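Local coordinates for DUF3256 domain-containing protein (Porphyromonas gingivalis W83, PDB 2P3P), which is of unknown function but can bind a magnesium ion and is probably anchored in a membrane, at residues D164-R169 with L193-Q198; Y154-L159 with R169-E174; I26-E31 with S53-T58; G76-R81 with V94-L99. One frame throughout, in Å; residues are numbered along the deposited sequence.

Interaction 1: D164-R169 with L193-Q198; sequences DTLSIR and LVYRWQ
Y195 makes much of the apolar contact in this strand pair. Its CB leaves the sheet on the face of L166, I168 and L193. CG is anti to the carbonyl carbon (chi1 -72°), beside the backbone N. CB meets L166 CD1 at 4.0 Å. L166 runs side by side with the tyrosine and points the same way. One step out, Y195 CD2 touches both L166 CD1 and I168 CG2. Next along the ring, Y195 CE2 reaches I168 CG2 at 3.8 Å, and the isoleucine crosses the tyrosine obliquely. W123 packs edge-to-face with the ring. The backbone beneath is an antiparallel pair of neighbouring strands in the four-stranded sheet of the DUF3256 domain. L166 and Y195 form a hydrogen-bonded pair: Y195 N donates to L166 O at 2.9 Å, nearly along the C=O axis. I168 and L193 form a second such pair. Beyond the strand start, W197 N donates almost straight to D164 O at 2.8 Å. On the face of T165, S167, V194 and R196, contacts are thinner: T165 CG2 touches R196 CG at 3.8 Å. W197 CB packs on D164 CB at 3.6 Å. The indole leads away from the pair, and W197 NE1 donates to P84 O.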
loop_
_atom_site.group_PDB
_atom_site.type_symbol
_atom_site.label_atom_id
_atom_site.label_comp_id
_atom_site.label_asym_id
_atom_site.label_seq_id
_atom_site.Cartn_x
_atom_site.Cartn_y
_atom_site.Cartn_z
ATOM N N ASP A 164 -0.338 -6.855 -12.087
ATOM C CA ASP A 164 -0.622 -5.427 -11.934
ATOM C C ASP A 164 -2.078 -5.272 -11.406
ATOM O O ASP A 164 -2.994 -4.767 -12.064
ATOM C CB ASP A 164 -0.327 -4.635 -13.239
ATOM C CG ASP A 164 1.131 -4.766 -13.729
ATOM O OD1 ASP A 164 2.024 -5.132 -12.927
ATOM O OD2 ASP A 164 1.399 -4.453 -14.932
ATOM N N THR A 165 -2.249 -5.729 -10.176
ATOM C CA THR A 165 -3.527 -5.713 -9.502
ATOM C C THR A 165 -3.289 -5.378 -8.034
ATOM O O THR A 165 -2.191 -5.607 -7.502
ATOM C CB THR A 165 -4.261 -7.079 -9.633
ATOM O OG1 THR A 165 -3.537 -8.129 -8.956
ATOM C CG2 THR A 165 -4.452 -7.475 -11.107
ATOM N N LEU A 166 -4.333 -4.883 -7.382
ATOM C CA LEU A 166 -4.315 -4.578 -5.940
ATOM C C LEU A 166 -5.672 -4.893 -5.375
ATOM O O LEU A 166 -6.664 -4.919 -6.128
ATOM C CB LEU A 166 -3.930 -3.125 -5.649
ATOM C CG LEU A 166 -4.860 -1.938 -5.937
ATOM C CD1 LEU A 166 -6.054 -1.858 -4.999
ATOM C CD2 LEU A 166 -4.040 -0.608 -5.833
ATOM N N SER A 167 -5.695 -5.147 -4.062
ATOM C CA SER A 167 -6.887 -5.406 -3.305
ATOM C C SER A 167 -6.931 -4.406 -2.152
ATOM O O SER A 167 -5.894 -3.999 -1.618
ATOM C CB SER A 167 -6.836 -6.853 -2.800
ATOM O OG SER A 167 -7.995 -7.253 -2.142
ATOM N N ILE A 168 -8.115 -3.925 -1.821
ATOM C CA ILE A 168 -8.272 -2.956 -0.730
ATOM C C ILE A 168 -9.407 -3.410 0.165
ATOM O O ILE A 168 -10.494 -3.740 -0.324
ATOM C CB ILE A 168 -8.451 -1.502 -1.276
ATOM C CG1 ILE A 168 -8.460 -0.445 -0.139
ATOM C CG2 ILE A 168 -9.690 -1.420 -2.260
ATOM C CD1 ILE A 168 -8.496 1.003 -0.680
ATOM N N ARG A 169 -9.158 -3.399 1.472
ATOM C CA ARG A 169 -10.088 -3.881 2.470
ATOM C C ARG A 169 -10.367 -2.717 3.414
ATOM O O ARG A 169 -9.437 -1.979 3.778
ATOM C CB ARG A 169 -9.529 -5.082 3.247
ATOM C CG ARG A 169 -8.287 -4.811 4.046
ATOM C CD ARG A 169 -7.679 -6.050 4.718
ATOM N NE ARG A 169 -7.310 -7.094 3.751
ATOM C CZ ARG A 169 -7.335 -8.405 4.016
ATOM N NH1 ARG A 169 -7.677 -8.854 5.212
ATOM N NH2 ARG A 169 -6.995 -9.273 3.090
ATOM N N LEU A 193 -12.039 -5.251 -2.094
ATOM C CA LEU A 193 -12.325 -4.871 -3.495
ATOM C C LEU A 193 -11.056 -4.978 -4.326
ATOM O O LEU A 193 -10.021 -4.526 -3.895
ATOM C CB LEU A 193 -12.828 -3.418 -3.587
ATOM C CG LEU A 193 -13.976 -3.067 -2.615
ATOM C CD1 LEU A 193 -14.263 -1.561 -2.621
ATOM C CD2 LEU A 193 -15.220 -3.874 -2.889
ATOM N N VAL A 194 -11.161 -5.509 -5.534
ATOM C CA VAL A 194 -10.015 -5.689 -6.412
ATOM C C VAL A 194 -10.032 -4.710 -7.602
ATOM O O VAL A 194 -11.081 -4.494 -8.225
ATOM C CB VAL A 194 -9.965 -7.141 -6.942
ATOM C CG1 VAL A 194 -8.798 -7.352 -7.946
ATOM C CG2 VAL A 194 -9.856 -8.125 -5.775
ATOM N N TYR A 195 -8.828 -4.210 -7.920
ATOM C CA TYR A 195 -8.547 -3.271 -8.999
ATOM C C TYR A 195 -7.390 -3.824 -9.851
ATOM O O TYR A 195 -6.468 -4.487 -9.366
ATOM C CB TYR A 195 -8.150 -1.918 -8.384
ATOM C CG TYR A 195 -9.273 -1.104 -7.737
ATOM C CD1 TYR A 195 -9.778 0.010 -8.381
ATOM C CD2 TYR A 195 -9.765 -1.401 -6.443
ATOM C CE1 TYR A 195 -10.798 0.750 -7.834
ATOM C CE2 TYR A 195 -10.777 -0.659 -5.866
ATOM C CZ TYR A 195 -11.292 0.433 -6.540
ATOM O OH TYR A 195 -12.315 1.199 -6.007
ATOM N N ARG A 196 -7.443 -3.510 -11.125
ATOM C CA ARG A 196 -6.460 -3.965 -12.079
ATOM C C ARG A 196 -5.908 -2.722 -12.778
ATOM O O ARG A 196 -6.639 -1.798 -13.135
ATOM C CB ARG A 196 -7.109 -4.923 -13.091
ATOM C CG ARG A 196 -6.107 -5.628 -13.954
ATOM C CD ARG A 196 -6.756 -6.736 -14.799
ATOM N NE ARG A 196 -5.831 -7.084 -15.862
ATOM C CZ ARG A 196 -6.162 -7.554 -17.070
ATOM N NH1 ARG A 196 -7.435 -7.764 -17.413
ATOM N NH2 ARG A 196 -5.198 -7.831 -17.954
ATOM N N TRP A 197 -4.603 -2.707 -12.961
ATOM C CA TRP A 197 -3.921 -1.646 -13.698
ATOM C C TRP A 197 -4.147 -1.853 -15.189
ATOM O O TRP A 197 -3.770 -2.887 -15.764
ATOM C CB TRP A 197 -2.450 -1.709 -13.381
ATOM C CG TRP A 197 -1.600 -0.622 -13.951
ATOM C CD1 TRP A 197 -0.751 -0.729 -14.987
ATOM C CD2 TRP A 197 -1.461 0.723 -13.456
ATOM N NE1 TRP A 197 -0.093 0.445 -15.176
ATOM C CE2 TRP A 197 -0.492 1.348 -14.240
ATOM C CE3 TRP A 197 -2.020 1.422 -12.397
ATOM C CZ2 TRP A 197 -0.107 2.689 -14.041
ATOM C CZ3 TRP A 197 -1.649 2.757 -12.205
ATOM C CH2 TRP A 197 -0.709 3.362 -13.021
ATOM N N GLN A 198 -4.787 -0.875 -15.802
ATOM C CA GLN A 198 -5.194 -0.989 -17.173
ATOM C C GLN A 198 -4.985 0.388 -17.763
ATOM O O GLN A 198 -5.611 1.357 -17.323
ATOM C CB GLN A 198 -6.666 -1.424 -17.264
ATOM C CG GLN A 198 -6.926 -2.867 -16.800
ATOM C CD GLN A 198 -8.410 -3.230 -16.619
ATOM O OE1 GLN A 198 -9.304 -2.404 -16.810
ATOM N NE2 GLN A 198 -8.672 -4.486 -16.263
#

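Interaction 2: Y154-L159 with R169-E174; sequences YMQVSL and RQTVTE
Q156 and R169 lie side by side and point the same way from one face of the sheet. Q156 CG is anti to the backbone N (chi1 -179°) and the chain runs on extended. R169 CG sits in the crowded position between the backbone N and the carbonyl carbon, and the chain bends at chi3. Their aliphatic parts meet, with Q156 CB 3.8 Å from R169 CG. Further out the amide and guanidinium planes are turned 65° apart. The bend lets R169 NE donate to a water, which in turn donates to Q156 O. T171 comes up on Q156 as well, its CG2 3.9 Å from Q156 CB. The two strands form a beta hairpin, strands 155-159 and 165-170, with Q156 and R169 as an antiparallel hydrogen-bonded pair. Q156 N donates to R169 O at 2.8 Å, nearly along the C=O axis. The last rung differs: T171 N reaches Y154 O at 2.9 Å from above the carbonyl plane. T171 OG1 lies 3.1 Å from Y154 CB, while its hydrogen bond goes to A103 O. Beyond this rung the second segment turns away from the first strand. Q170 follows that turn: its chain bends at chi2 (80°), and OE1 accepts from T173 N at 3.1 Å on a lone pair. Q170 NE2 donates to T173 OG1 at 2.9 Å, close to the amide plane, and also reaches S189 O. V172 CG2 packs on Y154 N. The V172 side chain is about 6 Å from that of S149, a magnesium-binding residue whose metal is absent here.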
loop_
_atom_site.group_PDB
_atom_site.type_symbol
_atom_site.label_atom_id
_atom_site.label_comp_id
_atom_site.label_asym_id
_atom_site.label_seq_id
_atom_site.Cartn_x
_atom_site.Cartn_y
_atom_site.Cartn_z
ATOM N N TYR A 154 -10.951 3.967 7.410
ATOM C CA TYR A 154 -9.655 3.298 7.256
ATOM C C TYR A 154 -9.756 2.178 6.244
ATOM O O TYR A 154 -10.738 1.426 6.209
ATOM C CB TYR A 154 -9.133 2.770 8.596
ATOM C CG TYR A 154 -9.087 3.794 9.706
ATOM C CD1 TYR A 154 -8.149 4.800 9.688
ATOM C CD2 TYR A 154 -9.972 3.741 10.784
ATOM C CE1 TYR A 154 -8.074 5.746 10.693
ATOM C CE2 TYR A 154 -9.912 4.709 11.804
ATOM C CZ TYR A 154 -8.951 5.693 11.753
ATOM O OH TYR A 154 -8.829 6.674 12.743
HETATM N N MSE A 155 -8.754 2.099 5.383
HETATM C CA MSE A 155 -8.662 1.037 4.392
HETATM C C MSE A 155 -7.204 0.621 4.204
HETATM O O MSE A 155 -6.282 1.450 4.148
HETATM C CB MSE A 155 -9.276 1.448 3.031
HETATM C CG MSE A 155 -10.758 1.823 3.095
HETATM SE SE MSE A 155 -11.303 2.761 1.485
HETATM C CE MSE A 155 -13.042 3.523 2.120
ATOM N N GLN A 156 -6.999 -0.688 4.140
ATOM C CA GLN A 156 -5.681 -1.266 3.930
ATOM C C GLN A 156 -5.567 -1.813 2.501
ATOM O O GLN A 156 -6.394 -2.618 2.040
ATOM C CB GLN A 156 -5.442 -2.420 4.928
ATOM C CG GLN A 156 -4.052 -3.051 4.770
ATOM C CD GLN A 156 -3.727 -4.029 5.876
ATOM O OE1 GLN A 156 -4.622 -4.460 6.639
ATOM N NE2 GLN A 156 -2.490 -4.445 5.920
ATOM N N VAL A 157 -4.539 -1.358 1.804
ATOM C CA VAL A 157 -4.252 -1.808 0.474
ATOM C C VAL A 157 -3.114 -2.839 0.420
ATOM O O VAL A 157 -2.117 -2.698 1.113
ATOM C CB VAL A 157 -3.838 -0.600 -0.345
ATOM C CG1 VAL A 157 -3.379 -1.008 -1.733
ATOM C CG2 VAL A 157 -5.028 0.437 -0.403
ATOM N N SER A 158 -3.293 -3.838 -0.439
ATOM C CA SER A 158 -2.227 -4.801 -0.806
ATOM C C SER A 158 -2.036 -4.830 -2.330
ATOM O O SER A 158 -2.880 -5.332 -3.055
ATOM C CB SER A 158 -2.593 -6.202 -0.356
ATOM O OG SER A 158 -1.471 -7.066 -0.500
ATOM N N LEU A 159 -0.939 -4.284 -2.794
ATOM C CA LEU A 159 -0.562 -4.432 -4.220
ATOM C C LEU A 159 0.022 -5.829 -4.426
ATOM O O LEU A 159 0.855 -6.321 -3.624
ATOM C CB LEU A 159 0.455 -3.324 -4.552
ATOM C CG LEU A 159 0.986 -3.257 -5.959
ATOM C CD1 LEU A 159 -0.137 -3.040 -6.964
ATOM C CD2 LEU A 159 2.022 -2.111 -5.983
ATOM N N ARG A 169 -9.158 -3.399 1.472
ATOM C CA ARG A 169 -10.088 -3.881 2.470
ATOM C C ARG A 169 -10.367 -2.717 3.414
ATOM O O ARG A 169 -9.437 -1.979 3.778
ATOM C CB ARG A 169 -9.529 -5.082 3.247
ATOM C CG ARG A 169 -8.287 -4.811 4.046
ATOM C CD ARG A 169 -7.679 -6.050 4.718
ATOM N NE ARG A 169 -7.310 -7.094 3.751
ATOM C CZ ARG A 169 -7.335 -8.405 4.016
ATOM N NH1 ARG A 169 -7.677 -8.854 5.212
ATOM N NH2 ARG A 169 -6.995 -9.273 3.090
ATOM N N GLN A 170 -11.642 -2.506 3.734
ATOM C CA GLN A 170 -11.983 -1.590 4.806
ATOM C C GLN A 170 -11.556 -2.191 6.133
ATOM O O GLN A 170 -11.694 -3.391 6.386
ATOM C CB GLN A 170 -13.463 -1.114 4.775
ATOM C CG GLN A 170 -14.563 -2.203 4.910
ATOM C CD GLN A 170 -14.786 -2.640 6.345
ATOM O OE1 GLN A 170 -14.389 -1.944 7.272
ATOM N NE2 GLN A 170 -15.324 -3.831 6.525
ATOM N N THR A 171 -10.994 -1.349 6.983
ATOM C CA THR A 171 -10.591 -1.792 8.306
ATOM C C THR A 171 -11.395 -1.055 9.374
ATOM O O THR A 171 -10.959 -0.997 10.524
ATOM C CB THR A 171 -9.079 -1.646 8.535
ATOM O OG1 THR A 171 -8.681 -0.303 8.271
ATOM C CG2 THR A 171 -8.246 -2.559 7.612
ATOM N N VAL A 172 -12.567 -0.526 9.002
ATOM C CA VAL A 172 -13.511 0.074 9.951
ATOM C C VAL A 172 -14.132 -0.987 10.901
ATOM O O VAL A 172 -14.298 -0.762 12.107
ATOM C CB VAL A 172 -14.655 0.860 9.183
ATOM C CG1 VAL A 172 -15.713 1.369 10.143
ATOM C CG2 VAL A 172 -14.085 2.008 8.355
ATOM N N THR A 173 -14.544 -2.117 10.349
ATOM C CA THR A 173 -15.222 -3.107 11.149
ATOM C C THR A 173 -14.451 -3.474 12.410
ATOM O O THR A 173 -15.031 -3.533 13.489
ATOM C CB THR A 173 -15.561 -4.377 10.374
ATOM O OG1 THR A 173 -16.392 -4.054 9.258
ATOM C CG2 THR A 173 -16.287 -5.388 11.313
ATOM N N GLU A 174 -13.141 -3.651 12.312
ATOM C CA GLU A 174 -12.348 -3.967 13.525
ATOM C C GLU A 174 -12.315 -2.843 14.570
ATOM O O GLU A 174 -12.120 -3.116 15.750
ATOM C CB GLU A 174 -10.946 -4.421 13.160
ATOM C CG GLU A 174 -10.101 -3.398 12.469
ATOM C CD GLU A 174 -8.938 -4.045 11.778
ATOM O OE1 GLU A 174 -9.130 -4.564 10.647
ATOM O OE2 GLU A 174 -7.839 -4.082 12.393
HETATM O O HOH W 1 -5.860 -5.354 1.814
#

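Interaction 3: I26-E31 with S53-T58; sequences IVTMEE and SSLGGT
Hydrogen bonds to the carboxylate of E31 dominate this contact. E31 CG is anti to the carbonyl carbon (chi1 -72°), and the chain extends from there to the loop 53-58. Each carboxylate oxygen takes a different serine. S53 OG donates to OE1 of E31 at 2.9 Å, and the backbone N of S54 donates to OE2 of E31 at 2.8 Å. Both bonds use syn lone pairs, and the second is almost straight (176°). OE1 has another donor: T28 N meets it at 2.9 Å from above the carboxylate plane. These donors would be expected to favour the charged form of E31. The T28 bond is half of a capping box at the start of helix 29-39, with T28 as N-cap. In the other half, E31 N donates to T28 OG1 at 3.0 Å. One carboxylate thus joins the helix start to the loop between strands 47-52 and 58-64. That loop holds a type I beta turn from S53 to G56. S53 OG also appears to accept from L55 N, which fits an ST turn, so this hydroxyl gives to E31 and may receive from its own loop. Apolar contacts lie beside the polar group. L55 CD1 rests against the backbone at V27 C, 3.5 Å away. L55 CG meets T28 CG2 at 3.8 Å, and the two side chains cross obliquely. V27 CG1 touches S53 CB at 4.1 Å. A water adds a bridge, donating to I26 O and to G56 O.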
loop_
_atom_site.group_PDB
_atom_site.type_symbol
_atom_site.label_atom_id
_atom_site.label_comp_id
_atom_site.label_asym_id
_atom_site.label_seq_id
_atom_site.Cartn_x
_atom_site.Cartn_y
_atom_site.Cartn_z
ATOM N N ILE A 26 14.228 6.151 5.758
ATOM C CA ILE A 26 14.108 5.006 6.640
ATOM C C ILE A 26 15.471 4.479 7.044
ATOM O O ILE A 26 15.675 4.038 8.189
ATOM C CB ILE A 26 13.270 3.886 5.928
ATOM C CG1 ILE A 26 11.885 4.431 5.610
ATOM C CG2 ILE A 26 13.207 2.600 6.765
ATOM C CD1 ILE A 26 11.293 5.180 6.702
ATOM N N VAL A 27 16.375 4.496 6.073
ATOM C CA VAL A 27 17.790 4.200 6.266
ATOM C C VAL A 27 18.551 5.295 5.551
ATOM O O VAL A 27 17.986 6.002 4.691
ATOM C CB VAL A 27 18.231 2.799 5.689
ATOM C CG1 VAL A 27 17.608 1.613 6.460
ATOM C CG2 VAL A 27 17.962 2.673 4.170
ATOM N N THR A 28 19.831 5.436 5.847
ATOM C CA THR A 28 20.644 6.443 5.136
ATOM C C THR A 28 20.943 5.963 3.734
ATOM O O THR A 28 20.784 4.776 3.432
ATOM C CB THR A 28 21.985 6.733 5.858
ATOM O OG1 THR A 28 22.727 5.519 5.941
ATOM C CG2 THR A 28 21.763 7.295 7.259
HETATM N N MSE A 29 21.444 6.864 2.884
HETATM C CA MSE A 29 21.792 6.496 1.503
HETATM C C MSE A 29 22.878 5.409 1.525
HETATM O O MSE A 29 22.819 4.410 0.800
HETATM C CB MSE A 29 22.281 7.731 0.737
HETATM C CG MSE A 29 22.805 7.447 -0.655
HETATM SE SE MSE A 29 21.348 6.797 -1.797
HETATM C CE MSE A 29 20.796 8.457 -2.604
ATOM N N GLU A 30 23.849 5.620 2.392
ATOM C CA GLU A 30 24.959 4.699 2.559
ATOM C C GLU A 30 24.535 3.328 3.105
ATOM O O GLU A 30 24.992 2.324 2.603
ATOM C CB GLU A 30 26.051 5.352 3.424
ATOM C CG GLU A 30 26.545 6.678 2.849
ATOM C CD GLU A 30 25.974 7.910 3.563
ATOM O OE1 GLU A 30 24.733 7.959 3.828
ATOM O OE2 GLU A 30 26.792 8.816 3.847
ATOM N N GLU A 31 23.671 3.283 4.117
ATOM C CA GLU A 31 23.084 2.025 4.554
ATOM C C GLU A 31 22.355 1.296 3.401
ATOM O O GLU A 31 22.492 0.088 3.214
ATOM C CB GLU A 31 22.114 2.261 5.732
ATOM C CG GLU A 31 22.837 2.598 7.044
ATOM C CD GLU A 31 21.892 3.031 8.123
ATOM O OE1 GLU A 31 20.793 3.520 7.802
ATOM O OE2 GLU A 31 22.226 2.844 9.294
ATOM N N SER A 53 19.034 0.866 11.857
ATOM C CA SER A 53 19.487 2.075 11.182
ATOM C C SER A 53 20.109 3.089 12.152
ATOM O O SER A 53 19.619 3.308 13.264
ATOM C CB SER A 53 18.384 2.711 10.348
ATOM O OG SER A 53 18.825 3.968 9.819
ATOM N N SER A 54 21.199 3.709 11.707
ATOM C CA SER A 54 21.814 4.808 12.443
ATOM C C SER A 54 20.806 5.915 12.679
ATOM O O SER A 54 21.019 6.774 13.526
ATOM C CB SER A 54 22.996 5.379 11.670
ATOM O OG SER A 54 22.577 5.943 10.434
ATOM N N LEU A 55 19.722 5.909 11.906
ATOM C CA LEU A 55 18.699 6.946 12.014
ATOM C C LEU A 55 17.748 6.675 13.190
ATOM O O LEU A 55 16.995 7.549 13.615
ATOM C CB LEU A 55 17.918 7.056 10.689
ATOM C CG LEU A 55 18.757 7.637 9.538
ATOM C CD1 LEU A 55 18.070 7.546 8.206
ATOM C CD2 LEU A 55 19.104 9.117 9.820
ATOM N N GLY A 56 17.818 5.454 13.712
ATOM C CA GLY A 56 16.940 4.974 14.751
ATOM C C GLY A 56 16.131 3.870 14.095
ATOM O O GLY A 56 15.803 3.923 12.906
ATOM N N GLY A 57 15.822 2.841 14.851
ATOM C CA GLY A 57 14.819 1.916 14.384
ATOM C C GLY A 57 15.297 0.811 13.483
ATOM O O GLY A 57 16.206 0.958 12.642
ATOM N N THR A 58 14.617 -0.306 13.641
ATOM C CA THR A 58 14.948 -1.499 12.945
ATOM C C THR A 58 14.146 -1.515 11.662
ATOM O O THR A 58 12.962 -1.187 11.666
ATOM C CB THR A 58 14.540 -2.694 13.753
ATOM O OG1 THR A 58 13.122 -2.637 13.990
ATOM C CG2 THR A 58 15.275 -2.720 15.063
HETATM O O HOH W 2 14.699 4.283 10.706
HETATM O O HOH W 3 24.580 5.584 7.767
#

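Interaction 4: G76-R81 with V94-L99; sequences GEVFMR and VVTTVL
Strands 77-81 and 94-98 run antiparallel at 168°, their axes 4.6 Å apart at closest approach. E77 pairs with T97, and F79 with V95, both as hydrogen-bonded pairs. V95 N gives the shortest bond, 2.7 Å to F79 O and nearly along the C=O axis. E77 N instead meets T97 O from above the carbonyl plane, at 2.9 Å. Just before it, G76 lies close against the other strand, with CA 3.4 Å from T97 O. Its positive phi (89°) suits a residue with no side chain. One face carries V78, M80, V94 and T96. V78 CG1 and V94 CG1, each anti to its backbone N, meet at 3.5 Å as the two valines cross obliquely. The other methyl of V94, CG2, touches M80 CB at 3.8 Å. V78 CG2 sits beside T96, which points the same way. E77, F79, V95 and T97 occupy the other face. The E77 chain extends outward, anti to the backbone N, and a water joins the two strands beside it. This water donates to E77 OE1 at 2.8 Å and to V95 O, and accepts from T97 OG1 at 2.6 Å. E77 OE2 forms a salt bridge with R69, and T97 OG1 also bonds with S105 OG. On the same face V95 packs on V157 and F79 on L159, both of strand 155-159. The contact is a beta hairpin in the middle of a seven-stranded antiparallel meander, where each strand pairs with its neighbour in sequence.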
loop_
_atom_site.group_PDB
_atom_site.type_symbol
_atom_site.label_atom_id
_atom_site.label_comp_id
_atom_site.label_asym_id
_atom_site.label_seq_id
_atom_site.Cartn_x
_atom_site.Cartn_y
_atom_site.Cartn_z
ATOM N N GLY A 76 5.489 2.260 9.287
ATOM C CA GLY A 76 4.811 1.025 8.947
ATOM C C GLY A 76 5.460 0.351 7.740
ATOM O O GLY A 76 6.688 0.373 7.595
ATOM N N GLU A 77 4.632 -0.296 6.935
ATOM C CA GLU A 77 5.082 -1.023 5.738
ATOM C C GLU A 77 5.176 -0.104 4.527
ATOM O O GLU A 77 4.258 0.655 4.256
ATOM C CB GLU A 77 4.090 -2.126 5.395
ATOM C CG GLU A 77 4.472 -2.867 4.154
ATOM C CD GLU A 77 3.533 -3.991 3.853
ATOM O OE1 GLU A 77 2.426 -3.678 3.333
ATOM O OE2 GLU A 77 3.899 -5.145 4.126
ATOM N N VAL A 78 6.266 -0.238 3.771
ATOM C CA VAL A 78 6.427 0.387 2.458
ATOM C C VAL A 78 6.620 -0.710 1.434
ATOM O O VAL A 78 7.556 -1.527 1.549
ATOM C CB VAL A 78 7.670 1.329 2.456
ATOM C CG1 VAL A 78 8.015 1.871 0.990
ATOM C CG2 VAL A 78 7.548 2.405 3.471
ATOM N N PHE A 79 5.732 -0.725 0.433
ATOM C CA PHE A 79 5.761 -1.734 -0.605
ATOM C C PHE A 79 5.828 -0.973 -1.923
ATOM O O PHE A 79 5.043 -0.078 -2.145
ATOM C CB PHE A 79 4.530 -2.609 -0.536
ATOM C CG PHE A 79 4.513 -3.682 -1.556
ATOM C CD1 PHE A 79 5.217 -4.872 -1.329
ATOM C CD2 PHE A 79 3.821 -3.521 -2.745
ATOM C CE1 PHE A 79 5.211 -5.917 -2.292
ATOM C CE2 PHE A 79 3.813 -4.558 -3.705
ATOM C CZ PHE A 79 4.520 -5.734 -3.483
HETATM N N MSE A 80 6.802 -1.287 -2.751
HETATM C CA MSE A 80 6.956 -0.538 -3.988
HETATM C C MSE A 80 7.231 -1.447 -5.152
HETATM O O MSE A 80 7.858 -2.534 -5.016
HETATM C CB MSE A 80 8.086 0.499 -3.883
HETATM C CG MSE A 80 9.430 -0.098 -3.793
HETATM SE SE MSE A 80 10.855 1.279 -3.775
HETATM C CE MSE A 80 10.486 1.967 -2.028
ATOM N N ARG A 81 6.751 -0.997 -6.304
ATOM C CA ARG A 81 6.819 -1.762 -7.559
ATOM C C ARG A 81 6.827 -0.782 -8.710
ATOM O O ARG A 81 6.311 0.303 -8.550
ATOM C CB ARG A 81 5.596 -2.652 -7.737
ATOM C CG ARG A 81 5.545 -3.826 -6.816
ATOM C CD ARG A 81 4.649 -4.924 -7.344
ATOM N NE ARG A 81 5.214 -5.528 -8.544
ATOM C CZ ARG A 81 4.491 -6.131 -9.466
ATOM N NH1 ARG A 81 3.176 -6.155 -9.364
ATOM N NH2 ARG A 81 5.089 -6.667 -10.516
ATOM N N VAL A 94 4.039 3.202 -4.771
ATOM C CA VAL A 94 4.543 2.906 -3.445
ATOM C C VAL A 94 3.320 2.924 -2.569
ATOM O O VAL A 94 2.529 3.863 -2.627
ATOM C CB VAL A 94 5.618 3.917 -2.926
ATOM C CG1 VAL A 94 6.211 3.449 -1.580
ATOM C CG2 VAL A 94 6.738 4.086 -3.919
ATOM N N VAL A 95 3.141 1.860 -1.799
ATOM C CA VAL A 95 1.998 1.744 -0.914
ATOM C C VAL A 95 2.572 1.691 0.495
ATOM O O VAL A 95 3.367 0.798 0.831
ATOM C CB VAL A 95 1.126 0.466 -1.198
ATOM C CG1 VAL A 95 -0.090 0.426 -0.269
ATOM C CG2 VAL A 95 0.689 0.388 -2.632
ATOM N N THR A 96 2.170 2.652 1.308
ATOM C CA THR A 96 2.726 2.795 2.655
ATOM C C THR A 96 1.577 2.642 3.627
ATOM O O THR A 96 0.583 3.405 3.553
ATOM C CB THR A 96 3.431 4.136 2.872
ATOM O OG1 THR A 96 4.449 4.344 1.887
ATOM C CG2 THR A 96 4.068 4.179 4.290
ATOM N N THR A 97 1.701 1.674 4.531
ATOM C CA THR A 97 0.615 1.246 5.376
ATOM C C THR A 97 1.015 1.261 6.839
ATOM O O THR A 97 1.901 0.484 7.277
ATOM C CB THR A 97 0.132 -0.204 5.018
ATOM O OG1 THR A 97 -0.192 -0.320 3.633
ATOM C CG2 THR A 97 -1.076 -0.565 5.866
ATOM N N VAL A 98 0.375 2.133 7.615
ATOM C CA VAL A 98 0.547 2.070 9.086
ATOM C C VAL A 98 -0.247 0.832 9.560
ATOM O O VAL A 98 -1.318 0.536 9.028
ATOM C CB VAL A 98 0.094 3.371 9.779
ATOM C CG1 VAL A 98 0.820 4.547 9.195
ATOM C CG2 VAL A 98 -1.384 3.554 9.619
ATOM N N LEU A 99 0.302 0.068 10.511
ATOM C CA LEU A 99 -0.324 -1.229 10.860
ATOM C C LEU A 99 -1.064 -1.138 12.205
ATOM O O LEU A 99 -1.926 -1.988 12.504
ATOM C CB LEU A 99 0.704 -2.368 10.851
ATOM C CG LEU A 99 1.505 -2.658 9.566
ATOM C CD1 LEU A 99 2.690 -3.596 9.915
ATOM C CD2 LEU A 99 0.660 -3.256 8.430
HETATM O O HOH W 4 1.733 -1.277 2.138
#

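How the interactions relate
Interactions 1 and 2 are adjoining strand pairs of the four-stranded sheet. They share R169, and S167 O probably accepts from S158 N at 2.9 Å. Interaction 4 belongs to the seven-stranded sheet. It packs against interaction 2, with V157 CG1 3.9 Å from V95 CG1 and L159 O 3.4 Å from F79 CE2. Interaction 1 touches interaction 4 where D164 OD1 lies 3.9 Å from R81 NH1, a long and weak approach. Interaction 3 sits farther out, its centre about 17 Å from that of interaction 4 and about 32 Å from that of interaction 1. Interaction 2 comes near the magnesium-binding S149. Interactions 1, 3 and 4 lie away from that site.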